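Local coordinates for single-stranded DNA-binding protein DdrB (PDB 4HQB) that binds single-stranded DNA and probably takes part in the response to DNA damage in Deinococcus radiodurans, at residues G48-P53 with V130-F135. Residues are numbered along the deposited sequence; the frame is centred on the assembly and turned at random.
Sequences GGYQFP and VSLAIF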
loop_
_atom_site.group_PDB
_atom_site.type_symbol
_atom_site.label_atom_id
_atom_site.label_comp_id
_atom_site.label_asym_id
_atom_site.label_seq_id
_atom_site.Cartn_x
_atom_site.Cartn_y
_atom_site.Cartn_z
ATOM N N GLY A 48 -1.670 -1.360 17.701
ATOM C CA GLY A 48 -2.220 -1.176 19.032
ATOM C C GLY A 48 -3.108 0.039 19.200
ATOM O O GLY A 48 -3.455 0.403 20.328
ATOM N N GLY A 49 -3.490 0.657 18.085
ATOM C CA GLY A 49 -4.373 1.815 18.104
ATOM C C GLY A 49 -3.610 3.128 18.134
ATOM O O GLY A 49 -2.411 3.143 18.391
ATOM N N TYR A 50 -4.290 4.235 17.857
ATOM C CA TYR A 50 -3.675 5.544 18.050
ATOM C C TYR A 50 -3.431 5.752 19.550
ATOM O O TYR A 50 -4.258 5.335 20.399
ATOM C CB TYR A 50 -4.572 6.655 17.512
ATOM C CG TYR A 50 -4.928 6.540 16.044
ATOM C CD1 TYR A 50 -4.111 7.097 15.065
ATOM C CD2 TYR A 50 -6.090 5.880 15.638
ATOM C CE1 TYR A 50 -4.437 6.998 13.719
ATOM C CE2 TYR A 50 -6.423 5.768 14.303
ATOM C CZ TYR A 50 -5.591 6.332 13.345
ATOM O OH TYR A 50 -5.908 6.230 12.017
ATOM N N GLN A 51 -2.311 6.395 19.883
ATOM C CA GLN A 51 -1.951 6.599 21.297
ATOM C C GLN A 51 -2.007 8.063 21.661
ATOM O O GLN A 51 -1.304 8.870 21.079
ATOM C CB GLN A 51 -0.551 6.081 21.563
ATOM C CG GLN A 51 -0.285 4.721 20.982
ATOM C CD GLN A 51 -0.813 3.644 21.875
ATOM O OE1 GLN A 51 -0.756 3.773 23.104
ATOM N NE2 GLN A 51 -1.359 2.579 21.280
ATOM N N PHE A 52 -2.841 8.413 22.629
ATOM C CA PHE A 52 -3.025 9.819 22.979
ATOM C C PHE A 52 -2.892 9.985 24.487
ATOM O O PHE A 52 -2.968 8.996 25.228
ATOM C CB PHE A 52 -4.415 10.312 22.537
ATOM C CG PHE A 52 -4.668 10.192 21.065
ATOM C CD1 PHE A 52 -3.975 10.971 20.158
ATOM C CD2 PHE A 52 -5.619 9.298 20.588
ATOM C CE1 PHE A 52 -4.212 10.859 18.799
ATOM C CE2 PHE A 52 -5.870 9.183 19.238
ATOM C CZ PHE A 52 -5.161 9.955 18.335
ATOM N N PRO A 53 -2.689 11.234 24.940
ATOM C CA PRO A 53 -2.636 11.553 26.369
ATOM C C PRO A 53 -3.961 11.211 27.037
ATOM O O PRO A 53 -5.008 11.374 26.398
ATOM C CB PRO A 53 -2.420 13.064 26.371
ATOM C CG PRO A 53 -1.630 13.315 25.112
ATOM C CD PRO A 53 -2.278 12.378 24.106
ATOM N N VAL A 130 -9.170 -5.798 18.487
ATOM C CA VAL A 130 -8.620 -4.807 17.603
ATOM C C VAL A 130 -8.862 -3.478 18.264
ATOM O O VAL A 130 -9.992 -3.149 18.637
ATOM C CB VAL A 130 -9.304 -4.830 16.234
ATOM C CG1 VAL A 130 -8.728 -3.717 15.342
ATOM C CG2 VAL A 130 -9.145 -6.197 15.605
ATOM N N SER A 131 -7.800 -2.705 18.403
ATOM C CA SER A 131 -7.874 -1.483 19.194
ATOM C C SER A 131 -7.887 -0.265 18.271
ATOM O O SER A 131 -7.161 -0.238 17.280
ATOM C CB SER A 131 -6.698 -1.444 20.183
ATOM O OG SER A 131 -6.127 -0.156 20.231
ATOM N N LEU A 132 -8.739 0.712 18.570
ATOM C CA LEU A 132 -8.777 1.963 17.806
ATOM C C LEU A 132 -7.907 3.058 18.422
ATOM O O LEU A 132 -7.193 3.775 17.709
ATOM C CB LEU A 132 -10.206 2.476 17.676
ATOM C CG LEU A 132 -10.423 3.854 17.038
ATOM C CD1 LEU A 132 -10.026 3.878 15.545
ATOM C CD2 LEU A 132 -11.901 4.264 17.230
ATOM N N ALA A 133 -7.992 3.198 19.742
ATOM C CA ALA A 133 -7.250 4.232 20.451
ATOM C C ALA A 133 -6.995 3.867 21.904
ATOM O O ALA A 133 -7.825 3.224 22.575
ATOM C CB ALA A 133 -7.981 5.571 20.375
ATOM N N ILE A 134 -5.837 4.290 22.388
ATOM C CA ILE A 134 -5.472 4.052 23.770
ATOM C C ILE A 134 -5.068 5.368 24.376
ATOM O O ILE A 134 -4.128 5.993 23.916
ATOM C CB ILE A 134 -4.335 3.021 23.905
ATOM C CG1 ILE A 134 -4.769 1.707 23.255
ATOM C CG2 ILE A 134 -3.956 2.820 25.401
ATOM C CD1 ILE A 134 -3.835 0.559 23.474
ATOM N N PHE A 135 -5.804 5.784 25.400
ATOM C CA PHE A 135 -5.519 7.013 26.110
ATOM C C PHE A 135 -4.775 6.672 27.420
ATOM O O PHE A 135 -5.337 6.037 28.310
ATOM C CB PHE A 135 -6.821 7.802 26.347
ATOM C CG PHE A 135 -7.488 8.292 25.061
ATOM C CD1 PHE A 135 -8.344 7.465 24.340
ATOM C CD2 PHE A 135 -7.264 9.580 24.585
ATOM C CE1 PHE A 135 -8.955 7.907 23.168
ATOM C CE2 PHE A 135 -7.862 10.031 23.415
ATOM C CZ PHE A 135 -8.702 9.193 22.700
#
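Phe52 and Phe135 stand side by side on one face of a short parallel strand pair, a compact case of how two aligned strands sort their side chains. The rings meet obliquely, their planes at 35°, and CE2 of Phe135 comes 3.6 Å from CB of Phe52. With CG anti to the carbonyl carbon in both residues, the two rings lean the same way; the edge of the Phe135 ring also meets Pro53 O in its plane. Were Phe135 an alanine, the CD2 side of the Phe52 ring would probably lose its neighbour and the ring be freer to turn. On the other face, Gln51 folds back at chi2 (-82°) to lie alongside Ile134, its OE1 3.7 Å from Ile134 CB, while its NE2 bonds to Gly49 O. Between the faces, Ile134 grips the partner strand twice: its N reaches Tyr50 O at 2.7 Å and its O accepts Phe52 N at 3.0 Å. Ser131 OG donates to Gly48 O from above the carbonyl plane, close over Gly49, where a side chain would clash. Strand 50-52 borders the mixed sheet within this chain; strand 129-135 lies next to it and pairs on its other side with strand 99-110, where Leu132 and Ala133 face Tyr107 in a classic beta bulge. Phe60 and Tyr144 extend the aromatic cluster, and Leu14 of a second subunit packs on Tyr50 and Phe52.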